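Local coordinates for protein STING-associated CdnE c-di-GMP synthase (Flavobacteriaceae, PDB 6WT8) that probably joins two GTP molecules into cyclic di-GMP, the second messenger that activates a bacterial STING effector in CBASS antiphage defence, at residues N65-A70 against P191-I195; T95-I99 against I257-N262; K180-I184 against I195-T199; L237-I242 against S324-C328. All coordinates share one frame; numbering follows the deposited sequence.

Contact 1 (N65-A70 against P191-I195); sequences NSKVAA and PERDI
The ring of P191 lies against the start of N65-A70. Its CG comes 3.4 Å from the backbone O of N65. Its CD touches CG1 of V68 at 3.7 Å, and OD1 of N65 approaches CB of the ring. A cis peptide bond precedes P191, in the turn between strands 184-189 and 192-204. The contact thus seats the end of this hairpin on helix 60-81, in the nucleotidyltransferase core of the enzyme.

I195 fills the other end. Its CG1 rests on CB of A69 at 4.0 Å, and its CG2 faces CB of A70. A chi2 of -60° folds CD1 back along the helix, to 3.7 Å from the backbone O of S66.

R193 lies between them. Its CB meets CB of A69 at 3.7 Å. The chain then bends at chi2 and chi3, and NE passes beside CA and CB of S66. The charged end is held by the loop before strand 106-112: NE forms a salt bridge with D104, and NH2 bonds to K101 O. S66 OG also bonds to D104. On the helix side a water accepts from R193 NH1 and from N65 ND2. With a leucine in place of R193, D104 would probably lose its charged mate and the water its anchor on the strand.

No direct hydrogen bond joins the two segments. A69 and A70 offer their small methyl groups to the strand, and the axes of the short segments approach to 8.0 Å. Cohesion here is mainly apolar, with the polar groups of R193 and S66 tied to a third element, the D104 loop.

Contact 2 (T95-I99 against I257-N262); sequences TNTHI and IRFLKN
R258 and K261 of helix 253-266 reach out to the backbone of T95-I99. That segment belongs to the loop between strands 85-90 and 106-112 of the nucleotidyltransferase fold, so the contact ties the nucleotidyltransferase core to the helical part of the chain.

Two charged donors hold backbone carbonyls. R258 NH1 bonds to N96 O at 2.8 Å. The bond is nearly straight, 171° at the hydrogen, and the oxygen lies in the guanidinium plane. K261 NZ bonds to T97 O at 2.8 Å, but comes from above the carbonyl plane. The lysine is extended beyond CG, which carries CD and CE past the same oxygen. R258 NE is taken by M55 O. With a lysine in place of R258, N96 O or M55 O would probably be left without its donor.

Waters add a second layer. One accepts from both N96 ND2 and R258 NH1, two donors that cannot bond to each other. Another joins K261 NZ to T97 OG1, which also shares a hydrogen bond of 2.7 Å with T95 OG1.

Apolar contact comes from T97 and I99. CG2 of I257 sits 3.9 Å from CB of T97. I99 packs on CB of K261 and slides alongside the amide of N262, with CG2 3.6 Å from ND2. That amide is fixed by S54 O and R15. At this end a third water donates to I99 O at 2.8 Å and to N262 OD1 at 2.7 Å.

Contact 3 (K180-I184 against I195-T199); sequences KENSI and IDVVT
D196 OD1 is gripped by two donors, K180 NZ and S183 OG. Both come from the segment that leads into strand 184-189, the antiparallel hairpin partner of strand 192-204 in the central sheet. K180 NZ makes a salt bridge at 2.8 Å on the syn lone pair of OD1. S183 OG donates at 2.7 Å from above the carboxylate plane. Its chi1 of 66° sets OG between the backbone N and the carbonyl carbon, facing D196. K180 bends at chi3, and its side chain and that of D196 cross at about a right angle. K180 also makes a cation-pi contact with Y185. The two donors fix the rotation of the carboxylate.

I184 and V197 form an antiparallel hydrogen-bonded pair. I184 N bonds to V197 O at 2.9 Å, and V197 N returns a bond to I184 O at 2.8 Å. Their side chains lie on the same face of the sheet, CB to CB at 4.2 Å. There V197 packs on V73 and L77 of helix 60-81, and I184 on helix 154-172.

Before I184 the segment is no longer paired by direct backbone bonds. CA of S183 still makes a CA-H...O contact with V197 O. One residue further, a water bridges N182 O and T199 N, 2.9 Å from the latter.

Contact 4 (L237-I242 against S324-C328); sequences LSIERI and SVDGC
A type I beta turn, S324 to G327, places V325 and D326 against helix 235-248. G327 N closes the turn on S324 O. V325 O, which this bond does not use, accepts from R241 NH1 at 2.8 Å. The bond lies in the carbonyl plane and in the guanidinium plane, with an angle of 166° at the hydrogen. R241 is extended from CG to NE, which lets it run alongside V325 in the opposite direction. CB of R241 touches CG1 of V325 at 3.6 Å. CD1 of L237 lies over one face of the guanidinium, towards its rim. I242 crosses V325 at about a right angle, CG1 of I242 4.2 Å from CG1 of V325.

D326 turns inward to its own loop. Its OD1 accepts from S324 OG at 2.7 Å and from C328 N at 3.0 Å, from opposite faces of the carboxylate plane. The second bond makes an Asx turn. CB of D326 packs near CD2 of L237 and OG of S238. A water links S238 OG to D326 N.

R241 therefore grips the turn through a neutral carbonyl. The carboxylate of D326 stands 6.1 Å from NH1 at OD1, too far for a salt bridge, and probably acts on the arginine only through space.

In the fold
Contacts 1 and 3 share strand 192-204 and meet at I195. Contact 1 rests on apolar packing against helix 60-81. Contact 3 joins the lead-in to strand 184-189 to strand 192-204 by backbone bonds and a salt bridge. Both lie about 18 Å from the centre of the chain. Contacts 2 and 4 are nearer to it, at about 9 Å and 8 Å between centres. They use successive helices, 253-266 and 235-248, and they touch through T95 on I239 and I242. In both, a helix arginine donates to a loop carbonyl. Contacts 2 and 3 are buried, while contacts 1 and 4 are only partly so. Waters bridge the segments in all four.

Contact 1 (N65-A70 against P191-I195)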
loop_
_atom_site.group_PDB
_atom_site.type_symbol
_atom_site.label_atom_id
_atom_site.label_comp_id
_atom_site.label_asym_id
_atom_site.label_seq_id
_atom_site.Cartn_x
_atom_site.Cartn_y
_atom_site.Cartn_z
ATOM N N ASN A 65 5.849 15.492 6.165
ATOM C CA ASN A 65 7.111 15.936 5.577
ATOM C C ASN A 65 7.387 15.210 4.267
ATOM O O ASN A 65 7.863 15.820 3.305
ATOM C CB ASN A 65 8.272 15.729 6.548
ATOM C CG ASN A 65 8.329 16.817 7.582
ATOM O OD1 ASN A 65 7.801 17.909 7.367
ATOM N ND2 ASN A 65 8.972 16.537 8.690
ATOM N N SER A 66 7.079 13.908 4.199
ATOM C CA SER A 66 7.285 13.148 2.966
ATOM C C SER A 66 6.463 13.730 1.831
ATOM O O SER A 66 6.973 13.925 0.717
ATOM C CB SER A 66 6.910 11.685 3.196
ATOM O OG SER A 66 7.225 10.938 2.009
ATOM N N LYS A 67 5.212 14.044 2.093
ATOM C CA LYS A 67 4.342 14.527 1.033
ATOM C C LYS A 67 4.725 15.935 0.602
ATOM O O LYS A 67 4.649 16.276 -0.597
ATOM C CB LYS A 67 2.873 14.491 1.507
ATOM C CG LYS A 67 2.304 13.060 1.728
ATOM C CD LYS A 67 0.903 13.123 2.348
ATOM C CE LYS A 67 0.426 11.712 2.665
ATOM N NZ LYS A 67 -0.929 11.872 3.363
ATOM N N VAL A 68 5.138 16.779 1.559
ATOM C CA VAL A 68 5.605 18.128 1.217
ATOM C C VAL A 68 6.861 18.056 0.370
ATOM O O VAL A 68 6.981 18.761 -0.655
ATOM C CB VAL A 68 5.871 18.943 2.490
ATOM C CG1 VAL A 68 6.609 20.288 2.134
ATOM C CG2 VAL A 68 4.578 19.241 3.208
ATOM N N ALA A 69 7.808 17.182 0.755
ATOM C CA ALA A 69 9.026 17.031 -0.038
ATOM C C ALA A 69 8.693 16.603 -1.465
ATOM O O ALA A 69 9.239 17.134 -2.434
ATOM C CB ALA A 69 9.995 16.027 0.601
ATOM N N ALA A 70 7.799 15.634 -1.615
ATOM C CA ALA A 70 7.424 15.192 -2.967
ATOM C C ALA A 70 6.701 16.303 -3.732
ATOM O O ALA A 70 6.922 16.464 -4.949
ATOM C CB ALA A 70 6.532 13.946 -2.884
ATOM N N PRO A 191 11.539 19.954 3.372
ATOM C CA PRO A 191 12.004 19.211 4.535
ATOM C C PRO A 191 12.946 18.105 4.103
ATOM O O PRO A 191 12.923 17.746 2.935
ATOM C CB PRO A 191 10.713 18.651 5.130
ATOM C CG PRO A 191 9.780 18.511 3.968
ATOM C CD PRO A 191 10.152 19.630 2.996
ATOM N N GLU A 192 13.808 17.633 4.996
ATOM C CA GLU A 192 14.834 16.657 4.649
ATOM C C GLU A 192 14.208 15.274 4.504
ATOM O O GLU A 192 13.996 14.570 5.505
ATOM C CB GLU A 192 15.921 16.653 5.711
ATOM C CG GLU A 192 17.131 15.837 5.342
ATOM C CD GLU A 192 18.295 16.084 6.300
ATOM O OE1 GLU A 192 19.385 15.514 6.073
ATOM O OE2 GLU A 192 18.110 16.849 7.279
ATOM N N ARG A 193 13.937 14.877 3.252
ATOM C CA ARG A 193 13.359 13.569 2.920
ATOM C C ARG A 193 13.947 13.103 1.610
ATOM O O ARG A 193 14.272 13.923 0.757
ATOM C CB ARG A 193 11.835 13.581 2.746
ATOM C CG ARG A 193 11.039 14.123 3.973
ATOM C CD ARG A 193 11.110 13.231 5.209
ATOM N NE ARG A 193 10.469 11.918 5.005
ATOM C CZ ARG A 193 10.260 11.011 5.953
ATOM N NH1 ARG A 193 10.503 11.273 7.220
ATOM N NH2 ARG A 193 9.779 9.837 5.583
ATOM N N ASP A 194 14.041 11.768 1.427
ATOM C CA ASP A 194 14.531 11.206 0.171
ATOM C C ASP A 194 13.350 10.675 -0.624
ATOM O O ASP A 194 12.605 9.810 -0.152
ATOM C CB ASP A 194 15.547 10.096 0.415
ATOM C CG ASP A 194 16.705 10.558 1.285
ATOM O OD1 ASP A 194 17.176 11.692 1.110
ATOM O OD2 ASP A 194 17.112 9.793 2.174
ATOM N N ILE A 195 13.151 11.202 -1.831
ATOM C CA ILE A 195 11.979 10.873 -2.628
ATOM C C ILE A 195 12.400 10.152 -3.904
ATOM O O ILE A 195 13.262 10.648 -4.636
ATOM C CB ILE A 195 11.204 12.145 -2.992
ATOM C CG1 ILE A 195 10.784 12.914 -1.723
ATOM C CG2 ILE A 195 10.012 11.855 -3.877
ATOM C CD1 ILE A 195 9.864 12.136 -0.761
HETATM O O HOH W 1 10.879 13.997 8.630
#

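Contact 2 (T95-I99 against I257-N262)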
loop_
_atom_site.group_PDB
_atom_site.type_symbol
_atom_site.label_atom_id
_atom_site.label_comp_id
_atom_site.label_asym_id
_atom_site.label_seq_id
_atom_site.Cartn_x
_atom_site.Cartn_y
_atom_site.Cartn_z
ATOM N N THR A 95 -1.656 5.474 2.129
ATOM C CA THR A 95 -2.742 4.989 2.999
ATOM C C THR A 95 -2.393 5.105 4.462
ATOM O O THR A 95 -3.134 4.584 5.317
ATOM C CB THR A 95 -3.066 3.528 2.661
ATOM O OG1 THR A 95 -1.872 2.757 2.646
ATOM C CG2 THR A 95 -3.721 3.387 1.250
ATOM N N ASN A 96 -1.247 5.717 4.782
ATOM C CA ASN A 96 -0.731 5.779 6.145
ATOM C C ASN A 96 -0.640 4.400 6.766
ATOM O O ASN A 96 -0.863 4.256 7.995
ATOM C CB ASN A 96 -1.594 6.698 7.040
ATOM C CG ASN A 96 -0.902 7.007 8.357
ATOM O OD1 ASN A 96 0.348 7.114 8.384
ATOM N ND2 ASN A 96 -1.692 7.104 9.484
ATOM N N THR A 97 -0.278 3.378 5.957
ATOM C CA THR A 97 -0.104 2.045 6.523
ATOM C C THR A 97 1.359 1.668 6.625
ATOM O O THR A 97 1.679 0.511 6.898
ATOM C CB THR A 97 -0.884 0.997 5.733
ATOM O OG1 THR A 97 -0.533 1.104 4.344
ATOM C CG2 THR A 97 -2.395 1.245 5.954
ATOM N N HIS A 98 2.259 2.627 6.422
ATOM C CA HIS A 98 3.658 2.358 6.696
ATOM C C HIS A 98 3.899 2.283 8.206
ATOM O O HIS A 98 3.138 2.805 9.015
ATOM C CB HIS A 98 4.556 3.442 6.070
ATOM C CG HIS A 98 4.248 4.840 6.535
ATOM N ND1 HIS A 98 2.999 5.386 6.439
ATOM C CD2 HIS A 98 5.056 5.819 7.026
ATOM C CE1 HIS A 98 3.019 6.628 6.897
ATOM N NE2 HIS A 98 4.263 6.927 7.217
ATOM N N ILE A 99 5.007 1.633 8.596
ATOM C CA ILE A 99 5.360 1.507 10.009
ATOM C C ILE A 99 6.764 2.015 10.310
ATOM O O ILE A 99 7.214 1.926 11.475
ATOM C CB ILE A 99 5.209 0.058 10.530
ATOM C CG1 ILE A 99 6.096 -0.880 9.767
ATOM C CG2 ILE A 99 3.741 -0.387 10.411
ATOM C CD1 ILE A 99 6.471 -2.185 10.585
ATOM N N ILE A 257 -3.720 -3.668 9.689
ATOM C CA ILE A 257 -2.592 -3.800 8.758
ATOM C C ILE A 257 -1.288 -3.418 9.455
ATOM O O ILE A 257 -0.256 -4.124 9.351
ATOM C CB ILE A 257 -2.853 -2.913 7.539
ATOM C CG1 ILE A 257 -3.931 -3.598 6.682
ATOM C CG2 ILE A 257 -1.534 -2.737 6.686
ATOM C CD1 ILE A 257 -4.481 -2.732 5.544
ATOM N N ARG A 258 -1.291 -2.241 10.121
ATOM C CA ARG A 258 -0.058 -1.774 10.763
ATOM C C ARG A 258 0.360 -2.728 11.871
ATOM O O ARG A 258 1.551 -2.954 12.072
ATOM C CB ARG A 258 -0.268 -0.342 11.286
ATOM C CG ARG A 258 -0.419 0.645 10.109
ATOM C CD ARG A 258 -0.386 2.114 10.574
ATOM N NE ARG A 258 -1.567 2.351 11.378
ATOM C CZ ARG A 258 -2.631 3.098 11.057
ATOM N NH1 ARG A 258 -2.792 3.861 9.955
ATOM N NH2 ARG A 258 -3.611 3.123 11.918
ATOM N N PHE A 259 -0.612 -3.252 12.635
ATOM C CA PHE A 259 -0.286 -4.227 13.678
ATOM C C PHE A 259 0.412 -5.431 13.093
ATOM O O PHE A 259 1.474 -5.818 13.571
ATOM C CB PHE A 259 -1.581 -4.645 14.381
ATOM C CG PHE A 259 -1.413 -5.686 15.444
ATOM C CD1 PHE A 259 -0.724 -5.414 16.583
ATOM C CD2 PHE A 259 -2.048 -6.871 15.334
ATOM C CE1 PHE A 259 -0.572 -6.394 17.600
ATOM C CE2 PHE A 259 -1.915 -7.839 16.331
ATOM C CZ PHE A 259 -1.205 -7.576 17.480
ATOM N N LEU A 260 -0.158 -6.038 12.037
ATOM C CA LEU A 260 0.492 -7.254 11.510
ATOM C C LEU A 260 1.875 -6.941 10.936
ATOM O O LEU A 260 2.805 -7.750 11.041
ATOM C CB LEU A 260 -0.378 -7.919 10.427
ATOM C CG LEU A 260 -1.540 -8.812 10.790
ATOM C CD1 LEU A 260 -1.887 -9.618 9.484
ATOM C CD2 LEU A 260 -1.191 -9.771 11.937
ATOM N N LYS A 261 2.035 -5.770 10.289
ATOM C CA LYS A 261 3.355 -5.381 9.779
ATOM C C LYS A 261 4.362 -5.259 10.913
ATOM O O LYS A 261 5.507 -5.720 10.786
ATOM C CB LYS A 261 3.256 -4.065 9.006
ATOM C CG LYS A 261 2.622 -4.186 7.634
ATOM C CD LYS A 261 2.723 -2.813 6.967
ATOM C CE LYS A 261 2.059 -2.765 5.662
ATOM N NZ LYS A 261 2.546 -1.456 5.029
ATOM N N ASN A 262 3.949 -4.698 12.049
ATOM C CA ASN A 262 4.859 -4.583 13.185
ATOM C C ASN A 262 5.192 -5.958 13.740
ATOM O O ASN A 262 6.339 -6.204 14.129
ATOM C CB ASN A 262 4.215 -3.700 14.285
ATOM C CG ASN A 262 4.567 -2.203 14.090
ATOM O OD1 ASN A 262 5.747 -1.851 14.123
ATOM N ND2 ASN A 262 3.575 -1.343 13.844
HETATM O O HOH W 2 -4.501 6.309 9.521
HETATM O O HOH W 3 0.411 -1.191 3.347
HETATM O O HOH W 4 7.027 0.561 13.926
#

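Contact 3 (K180-I184 against I195-T199)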
loop_
_atom_site.group_PDB
_atom_site.type_symbol
_atom_site.label_atom_id
_atom_site.label_comp_id
_atom_site.label_asym_id
_atom_site.label_seq_id
_atom_site.Cartn_x
_atom_site.Cartn_y
_atom_site.Cartn_z
ATOM N N LYS A 180 19.751 4.345 -10.824
ATOM C CA LYS A 180 18.809 3.235 -10.623
ATOM C C LYS A 180 17.932 3.064 -11.854
ATOM O O LYS A 180 17.653 4.026 -12.569
ATOM C CB LYS A 180 17.913 3.423 -9.394
ATOM C CG LYS A 180 18.699 3.672 -8.103
ATOM C CD LYS A 180 17.834 3.375 -6.864
ATOM C CE LYS A 180 16.766 4.402 -6.611
ATOM N NZ LYS A 180 16.089 4.203 -5.276
ATOM N N GLU A 181 17.499 1.819 -12.088
ATOM C CA GLU A 181 16.821 1.479 -13.338
ATOM C C GLU A 181 15.443 2.102 -13.383
ATOM O O GLU A 181 15.007 2.573 -14.445
ATOM C CB GLU A 181 16.618 -0.026 -13.484
ATOM C CG GLU A 181 17.781 -0.934 -13.395
ATOM C CD GLU A 181 17.278 -2.349 -13.515
ATOM O OE1 GLU A 181 16.457 -2.760 -12.653
ATOM O OE2 GLU A 181 17.628 -3.008 -14.509
ATOM N N ASN A 182 14.708 2.016 -12.280
ATOM C CA ASN A 182 13.281 2.293 -12.294
ATOM C C ASN A 182 12.912 3.570 -11.553
ATOM O O ASN A 182 11.733 3.914 -11.501
ATOM C CB ASN A 182 12.510 1.102 -11.696
ATOM C CG ASN A 182 12.509 -0.112 -12.604
ATOM O OD1 ASN A 182 12.286 -0.024 -13.817
ATOM N ND2 ASN A 182 12.784 -1.269 -12.018
ATOM N N SER A 183 13.872 4.305 -10.999
ATOM C CA SER A 183 13.512 5.601 -10.395
ATOM C C SER A 183 14.755 6.480 -10.333
ATOM O O SER A 183 15.895 6.009 -10.453
ATOM C CB SER A 183 12.887 5.460 -8.977
ATOM O OG SER A 183 13.894 4.938 -8.097
ATOM N N ILE A 184 14.509 7.762 -10.072
ATOM C CA ILE A 184 15.524 8.744 -9.698
ATOM C C ILE A 184 15.379 9.034 -8.206
ATOM O O ILE A 184 14.272 9.300 -7.751
ATOM C CB ILE A 184 15.353 10.034 -10.515
ATOM C CG1 ILE A 184 15.528 9.766 -12.024
ATOM C CG2 ILE A 184 16.415 11.096 -10.070
ATOM C CD1 ILE A 184 14.911 10.930 -12.870
ATOM N N ILE A 195 13.151 11.202 -1.831
ATOM C CA ILE A 195 11.979 10.873 -2.628
ATOM C C ILE A 195 12.400 10.152 -3.904
ATOM O O ILE A 195 13.262 10.648 -4.636
ATOM C CB ILE A 195 11.204 12.145 -2.992
ATOM C CG1 ILE A 195 10.784 12.914 -1.723
ATOM C CG2 ILE A 195 10.012 11.855 -3.877
ATOM C CD1 ILE A 195 9.864 12.136 -0.761
ATOM N N ASP A 196 11.773 9.008 -4.187
ATOM C CA ASP A 196 11.960 8.342 -5.476
ATOM C C ASP A 196 10.984 8.895 -6.502
ATOM O O ASP A 196 9.804 9.061 -6.216
ATOM C CB ASP A 196 11.736 6.831 -5.362
ATOM C CG ASP A 196 12.967 6.069 -4.929
ATOM O OD1 ASP A 196 14.010 6.057 -5.654
ATOM O OD2 ASP A 196 12.883 5.474 -3.834
ATOM N N VAL A 197 11.492 9.169 -7.712
ATOM C CA VAL A 197 10.720 9.690 -8.838
ATOM C C VAL A 197 10.617 8.587 -9.879
ATOM O O VAL A 197 11.639 8.160 -10.425
ATOM C CB VAL A 197 11.409 10.938 -9.423
ATOM C CG1 VAL A 197 10.755 11.374 -10.689
ATOM C CG2 VAL A 197 11.411 12.078 -8.384
ATOM N N VAL A 198 9.393 8.133 -10.129
ATOM C CA VAL A 198 9.082 7.040 -11.049
ATOM C C VAL A 198 8.501 7.649 -12.314
ATOM O O VAL A 198 7.665 8.550 -12.233
ATOM C CB VAL A 198 8.074 6.109 -10.349
ATOM C CG1 VAL A 198 7.707 4.938 -11.208
ATOM C CG2 VAL A 198 8.714 5.636 -9.023
ATOM N N THR A 199 8.943 7.147 -13.476
ATOM C CA THR A 199 8.462 7.583 -14.782
ATOM C C THR A 199 7.731 6.412 -15.426
ATOM O O THR A 199 8.277 5.304 -15.488
ATOM C CB THR A 199 9.618 8.057 -15.644
ATOM O OG1 THR A 199 10.359 9.062 -14.928
ATOM C CG2 THR A 199 9.163 8.574 -17.006
HETATM O O HOH W 5 10.993 5.090 -13.838
#

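Contact 4 (L237-I242 against S324-C328)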
loop_
_atom_site.group_PDB
_atom_site.type_symbol
_atom_site.label_atom_id
_atom_site.label_comp_id
_atom_site.label_asym_id
_atom_site.label_seq_id
_atom_site.Cartn_x
_atom_site.Cartn_y
_atom_site.Cartn_z
ATOM N N LEU A 237 -5.238 1.807 -7.256
ATOM C CA LEU A 237 -6.393 0.992 -6.916
ATOM C C LEU A 237 -6.250 0.424 -5.510
ATOM O O LEU A 237 -7.224 0.400 -4.742
ATOM C CB LEU A 237 -6.520 -0.130 -7.958
ATOM C CG LEU A 237 -7.804 -0.931 -7.912
ATOM C CD1 LEU A 237 -9.049 -0.012 -7.979
ATOM C CD2 LEU A 237 -7.819 -1.952 -9.028
ATOM N N SER A 238 -5.044 -0.037 -5.164
ATOM C CA SER A 238 -4.790 -0.444 -3.785
ATOM C C SER A 238 -5.013 0.696 -2.823
ATOM O O SER A 238 -5.656 0.513 -1.761
ATOM C CB SER A 238 -3.365 -0.976 -3.657
ATOM O OG SER A 238 -3.305 -2.202 -4.328
ATOM N N ILE A 239 -4.509 1.878 -3.149
ATOM C CA ILE A 239 -4.672 3.028 -2.255
ATOM C C ILE A 239 -6.147 3.317 -2.052
ATOM O O ILE A 239 -6.627 3.461 -0.920
ATOM C CB ILE A 239 -3.928 4.264 -2.797
ATOM C CG1 ILE A 239 -2.431 4.051 -2.660
ATOM C CG2 ILE A 239 -4.417 5.534 -2.129
ATOM C CD1 ILE A 239 -1.621 4.976 -3.571
ATOM N N GLU A 240 -6.907 3.458 -3.154
ATOM C CA GLU A 240 -8.305 3.801 -3.026
ATOM C C GLU A 240 -9.054 2.744 -2.245
ATOM O O GLU A 240 -9.871 3.074 -1.377
ATOM C CB GLU A 240 -8.906 4.008 -4.414
ATOM C CG GLU A 240 -10.383 4.457 -4.390
ATOM C CD GLU A 240 -10.577 5.905 -3.932
ATOM O OE1 GLU A 240 -11.753 6.300 -3.755
ATOM O OE2 GLU A 240 -9.582 6.633 -3.748
ATOM N N ARG A 241 -8.811 1.463 -2.541
ATOM C CA ARG A 241 -9.627 0.428 -1.910
ATOM C C ARG A 241 -9.318 0.305 -0.413
ATOM O O ARG A 241 -10.247 0.092 0.380
ATOM C CB ARG A 241 -9.426 -0.906 -2.634
ATOM C CG ARG A 241 -10.204 -0.978 -3.955
ATOM C CD ARG A 241 -9.896 -2.329 -4.640
ATOM N NE ARG A 241 -10.778 -2.366 -5.831
ATOM C CZ ARG A 241 -10.753 -3.342 -6.742
ATOM N NH1 ARG A 241 -9.898 -4.371 -6.659
ATOM N NH2 ARG A 241 -11.620 -3.273 -7.768
ATOM N N ILE A 242 -8.026 0.397 -0.025
ATOM C CA ILE A 242 -7.696 0.371 1.404
ATOM C C ILE A 242 -8.310 1.576 2.113
ATOM O O ILE A 242 -8.889 1.446 3.212
ATOM C CB ILE A 242 -6.178 0.277 1.589
ATOM C CG1 ILE A 242 -5.760 -1.142 1.173
ATOM C CG2 ILE A 242 -5.795 0.567 3.037
ATOM C CD1 ILE A 242 -4.205 -1.205 0.951
ATOM N N SER A 324 -5.455 -10.354 -4.190
ATOM C CA SER A 324 -4.809 -9.099 -3.825
ATOM C C SER A 324 -5.832 -7.977 -3.786
ATOM O O SER A 324 -6.916 -8.096 -4.373
ATOM C CB SER A 324 -3.715 -8.798 -4.845
ATOM O OG SER A 324 -4.243 -8.821 -6.167
ATOM N N VAL A 325 -5.468 -6.860 -3.129
ATOM C CA VAL A 325 -6.435 -5.754 -3.026
ATOM C C VAL A 325 -6.822 -5.278 -4.408
ATOM O O VAL A 325 -7.992 -4.947 -4.647
ATOM C CB VAL A 325 -5.869 -4.607 -2.180
ATOM C CG1 VAL A 325 -6.809 -3.332 -2.226
ATOM C CG2 VAL A 325 -5.648 -5.103 -0.769
ATOM N N ASP A 326 -5.873 -5.243 -5.345
ATOM C CA ASP A 326 -6.193 -4.752 -6.694
ATOM C C ASP A 326 -6.935 -5.790 -7.541
ATOM O O ASP A 326 -7.305 -5.504 -8.687
ATOM C CB ASP A 326 -4.924 -4.241 -7.408
ATOM C CG ASP A 326 -3.901 -5.344 -7.671
ATOM O OD1 ASP A 326 -4.259 -6.546 -7.628
ATOM O OD2 ASP A 326 -2.713 -5.008 -7.940
ATOM N N GLY A 327 -7.161 -6.986 -7.007
ATOM C CA GLY A 327 -7.975 -7.989 -7.699
ATOM C C GLY A 327 -7.270 -8.740 -8.791
ATOM O O GLY A 327 -7.907 -9.557 -9.473
ATOM N N CYS A 328 -5.979 -8.534 -8.968
ATOM C CA CYS A 328 -5.291 -9.093 -10.135
ATOM C C CYS A 328 -4.491 -10.376 -9.868
ATOM O O CYS A 328 -4.035 -11.015 -10.837
ATOM C CB CYS A 328 -4.360 -8.040 -10.732
ATOM S SG CYS A 328 -5.248 -6.619 -11.453
HETATM O O HOH W 6 -3.038 -5.187 -4.685
#